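Local coordinates for protein 11R-lipoxygenase (PDB 3VF1) that probably oxygenates polyunsaturated fatty acids with molecular oxygen at a non-heme iron centre, under the control of calcium, at residues Ala660-Lys663 with Ser664-Asn668; Lys671-Thr674 with Glu675-Gln678. One frame throughout, in Å; residues are numbered along the deposited sequence.

Contact 1 of 2, residues Ala660-Lys663 with Ser664-Asn668; sequences AKFK and SNLAN
Asn-665 N donates to Lys-661 O at 2.9 Å, one of four i to i+4 backbone bonds that carry the chain through this turn of helix 653-676. Leu-666 N reaches Phe-662 O at 3.0 Å, and Ser-664 N and Ala-667 N bond in the same way to Ala-660 O and Lys-663 O. The side chains then follow the same spacing. Lys-661 runs out fully extended, its aliphatic part slanting past the amide of Asn-665, with CG 4.0 Å from ND2; its ammonium group continues to a salt bridge with Asp-509. The Asn-665 amide folds back over the preceding turn because CG sits beside its own backbone N (chi1 -72°), which brings CG to 3.3 Å from Lys-661 O. An alanine here would probably leave the methylene chain of Lys-661 without its neighbour on this side and open a small gap against Val-502, which the asparagine also touches. On the inward side, Leu-666 sets CD1 over one face of the Phe-662 ring, a CH-pi contact with CD1 4.1 Å from the ring centroid and 15° off its normal. Leu-666 CD1 is shifted toward the rim, where Phe-662 CE2 is the nearest ring atom at 4.0 Å. With CG anti to the backbone N (chi1 -172°), the Phe-662 ring stands beside its own carbonyl carbon and stacks with Phe-506; Val-502 touches both Phe-662 and Leu-666. Lys-663, Ser-664 and Ala-667 lie on the exposed side. The pattern is that of an amphipathic alpha-helix whose apolar flank packs on helix 491-514 in the lipoxygenase domain.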
# COMPACT_ATOMS: atom_id res chain seq x y z
N ALA A 660 18.54 8.87 10.71
CA ALA A 660 18.50 8.74 12.16
C ALA A 660 17.56 9.76 12.77
O ALA A 660 16.83 9.46 13.72
CB ALA A 660 19.90 8.89 12.74
N LYS A 661 17.57 10.98 12.23
CA LYS A 661 16.66 12.03 12.67
C LYS A 661 15.22 11.61 12.39
O LYS A 661 14.32 11.88 13.18
CB LYS A 661 16.99 13.33 11.94
CG LYS A 661 16.00 14.46 12.17
CD LYS A 661 16.25 15.59 11.17
CE LYS A 661 15.17 16.65 11.24
NZ LYS A 661 15.26 17.60 10.09
N PHE A 662 15.04 10.94 11.26
CA PHE A 662 13.75 10.40 10.87
C PHE A 662 13.24 9.42 11.93
O PHE A 662 12.13 9.56 12.43
CB PHE A 662 13.90 9.69 9.51
CG PHE A 662 12.61 9.24 8.90
CD1 PHE A 662 11.50 10.07 8.84
CD2 PHE A 662 12.51 7.97 8.34
CE1 PHE A 662 10.32 9.65 8.26
CE2 PHE A 662 11.34 7.54 7.75
CZ PHE A 662 10.24 8.38 7.71
N LYS A 663 14.08 8.45 12.28
CA LYS A 663 13.72 7.45 13.29
C LYS A 663 13.42 8.09 14.64
O LYS A 663 12.58 7.60 15.39
CB LYS A 663 14.84 6.42 13.44
CG LYS A 663 15.12 5.61 12.18
CD LYS A 663 16.14 4.52 12.42
CE LYS A 663 15.61 3.45 13.37
NZ LYS A 663 16.55 2.30 13.48
N SER A 664 14.10 9.19 14.94
CA SER A 664 13.89 9.89 16.21
C SER A 664 12.54 10.60 16.21
O SER A 664 11.85 10.64 17.23
CB SER A 664 15.01 10.89 16.46
OG SER A 664 14.84 11.55 17.70
N ASN A 665 12.17 11.16 15.06
CA ASN A 665 10.88 11.82 14.93
C ASN A 665 9.73 10.82 14.98
O ASN A 665 8.66 11.12 15.49
CB ASN A 665 10.82 12.62 13.62
CG ASN A 665 11.68 13.87 13.66
OD1 ASN A 665 12.01 14.37 14.74
ND2 ASN A 665 12.03 14.38 12.49
N LEU A 666 9.98 9.62 14.45
CA LEU A 666 8.99 8.55 14.49
C LEU A 666 8.79 8.06 15.91
O LEU A 666 7.67 7.81 16.35
CB LEU A 666 9.42 7.39 13.59
CG LEU A 666 9.46 7.68 12.09
CD1 LEU A 666 9.92 6.45 11.32
CD2 LEU A 666 8.10 8.15 11.60
N ALA A 667 9.89 7.93 16.64
CA ALA A 667 9.84 7.49 18.03
C ALA A 667 9.00 8.44 18.87
O ALA A 667 8.35 8.03 19.83
CB ALA A 667 11.25 7.38 18.60
N ASN A 668 9.02 9.72 18.50
CA ASN A 668 8.24 10.72 19.22
C ASN A 668 6.76 10.63 18.87
O ASN A 668 5.89 10.87 19.72
CB ASN A 668 8.77 12.13 18.92
CG ASN A 668 10.17 12.35 19.47
OD1 ASN A 668 10.60 11.68 20.41
ND2 ASN A 668 10.89 13.30 18.87

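Contact 2 of 2, residues Lys671-Thr674 with Glu675-Gln678; sequences KQIT and ERNQ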
# COMPACT_ATOMS: atom_id res chain seq x y z
N LYS A 671 5.26 7.76 20.71
CA LYS A 671 5.00 8.16 22.09
C LYS A 671 3.70 8.95 22.22
O LYS A 671 2.95 8.76 23.18
CB LYS A 671 6.19 8.97 22.63
CG LYS A 671 6.01 9.48 24.04
CD LYS A 671 7.35 9.92 24.63
CE LYS A 671 7.17 10.69 25.93
NZ LYS A 671 6.63 12.06 25.71
N GLN A 672 3.44 9.84 21.27
CA GLN A 672 2.20 10.61 21.27
C GLN A 672 0.99 9.70 21.14
O GLN A 672 0.06 9.77 21.94
CB GLN A 672 2.19 11.62 20.12
CG GLN A 672 3.14 12.79 20.29
CD GLN A 672 2.92 13.86 19.24
OE1 GLN A 672 1.79 14.29 18.99
NE2 GLN A 672 4.00 14.30 18.60
N ILE A 673 1.01 8.84 20.12
CA ILE A 673 -0.10 7.94 19.85
C ILE A 673 -0.38 7.06 21.06
O ILE A 673 -1.54 6.80 21.39
CB ILE A 673 0.20 7.04 18.64
CG1 ILE A 673 0.25 7.88 17.36
CG2 ILE A 673 -0.84 5.94 18.51
CD1 ILE A 673 0.72 7.12 16.14
N THR A 674 0.68 6.60 21.72
CA THR A 674 0.55 5.74 22.88
C THR A 674 -0.13 6.47 24.03
O THR A 674 -1.00 5.92 24.70
CB THR A 674 1.92 5.23 23.36
OG1 THR A 674 2.46 4.33 22.38
CG2 THR A 674 1.79 4.50 24.68
N GLU A 675 0.26 7.72 24.26
CA GLU A 675 -0.30 8.51 25.34
C GLU A 675 -1.79 8.80 25.10
O GLU A 675 -2.58 8.80 26.04
CB GLU A 675 0.48 9.81 25.52
CG GLU A 675 1.86 9.61 26.13
CD GLU A 675 2.65 10.90 26.23
OE1 GLU A 675 2.34 11.85 25.49
OE2 GLU A 675 3.59 10.95 27.05
N ARG A 676 -2.15 9.05 23.85
CA ARG A 676 -3.55 9.29 23.50
C ARG A 676 -4.37 8.02 23.67
O ARG A 676 -5.49 8.05 24.17
CB ARG A 676 -3.67 9.78 22.06
CG ARG A 676 -5.11 9.99 21.61
CD ARG A 676 -5.23 9.92 20.11
NE ARG A 676 -4.89 8.60 19.60
CZ ARG A 676 -4.59 8.35 18.32
NH1 ARG A 676 -4.59 9.33 17.43
NH2 ARG A 676 -4.29 7.12 17.94
N ASN A 677 -3.80 6.89 23.26
CA ASN A 677 -4.48 5.61 23.31
C ASN A 677 -4.62 5.07 24.74
O ASN A 677 -5.24 4.04 24.96
CB ASN A 677 -3.74 4.58 22.46
CG ASN A 677 -3.97 4.78 20.97
OD1 ASN A 677 -4.65 5.72 20.56
ND2 ASN A 677 -3.38 3.91 20.16
N GLN A 678 -4.02 5.78 25.69
CA GLN A 678 -4.02 5.31 27.07
C GLN A 678 -5.43 5.21 27.64
O GLN A 678 -6.18 6.18 27.66
CB GLN A 678 -3.19 6.26 27.95
CG GLN A 678 -2.93 5.73 29.35
CD GLN A 678 -2.13 4.43 29.34
OE1 GLN A 678 -2.53 3.44 29.96
NE2 GLN A 678 -1.00 4.43 28.65
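Glu-675 reaches back to Lys-671, and its chain can be followed outward from CB, which lies 3.6 Å from Lys-671 O. Glu-675 CG, set beside the backbone N (chi1 -72°), rests closer, 3.3 Å from Lys-671 O. The chain then extends to the carboxylate, where Glu-675 OE2 meets Lys-671 NZ at 3.5 Å in a salt bridge whose hydrogen bond is weak. Lys-671 crosses it at a slant, the bend at chi4 (-73°) bringing NZ toward the carboxylate at the exposed surface. Beneath this pair, Glu-675 N bonds to Lys-671 O.

On the inner side, Ile-673 CG2 lies 3.6 Å from Asn-677 ND2 and touches Arg-676 NH2, the three side chains pointing the same way. Arg-676 grips Asn-677 side-on: NE and NH2 both donate to OD1, each at 3.0 Å, in the guanidinium plane and from one face of the amide. With OD1 so held and ND2 donating to Tyr-684 O, the amide's rotation is fixed; NH1 pairs with Asp-495. Asn-677 N bonds to Ile-673 O at 2.9 Å, the last such i to i+4 bond here. This is the C-terminal end of an alpha-helix, tied by side chains to helix 491-514 and to the chain that follows.

How the contacts relate
Contacts 1 and 2 come one after the other on helix 653-676, with centres about 16 Å apart, and illustrate how one helix can be anchored at successive turns. Contact 1 lies in the middle of the helix, contact 2 at its C-terminal end. Neither touches the other directly, yet both rest on helix 491-514: the first chiefly through apolar side chains, aided by a salt bridge, the second with a salt bridge from its arginine. Both combine buried and exposed residues, on the same side of the chain's centre and away from the iron site. Together they attach a partly exposed helix to its neighbour within the catalytic domain.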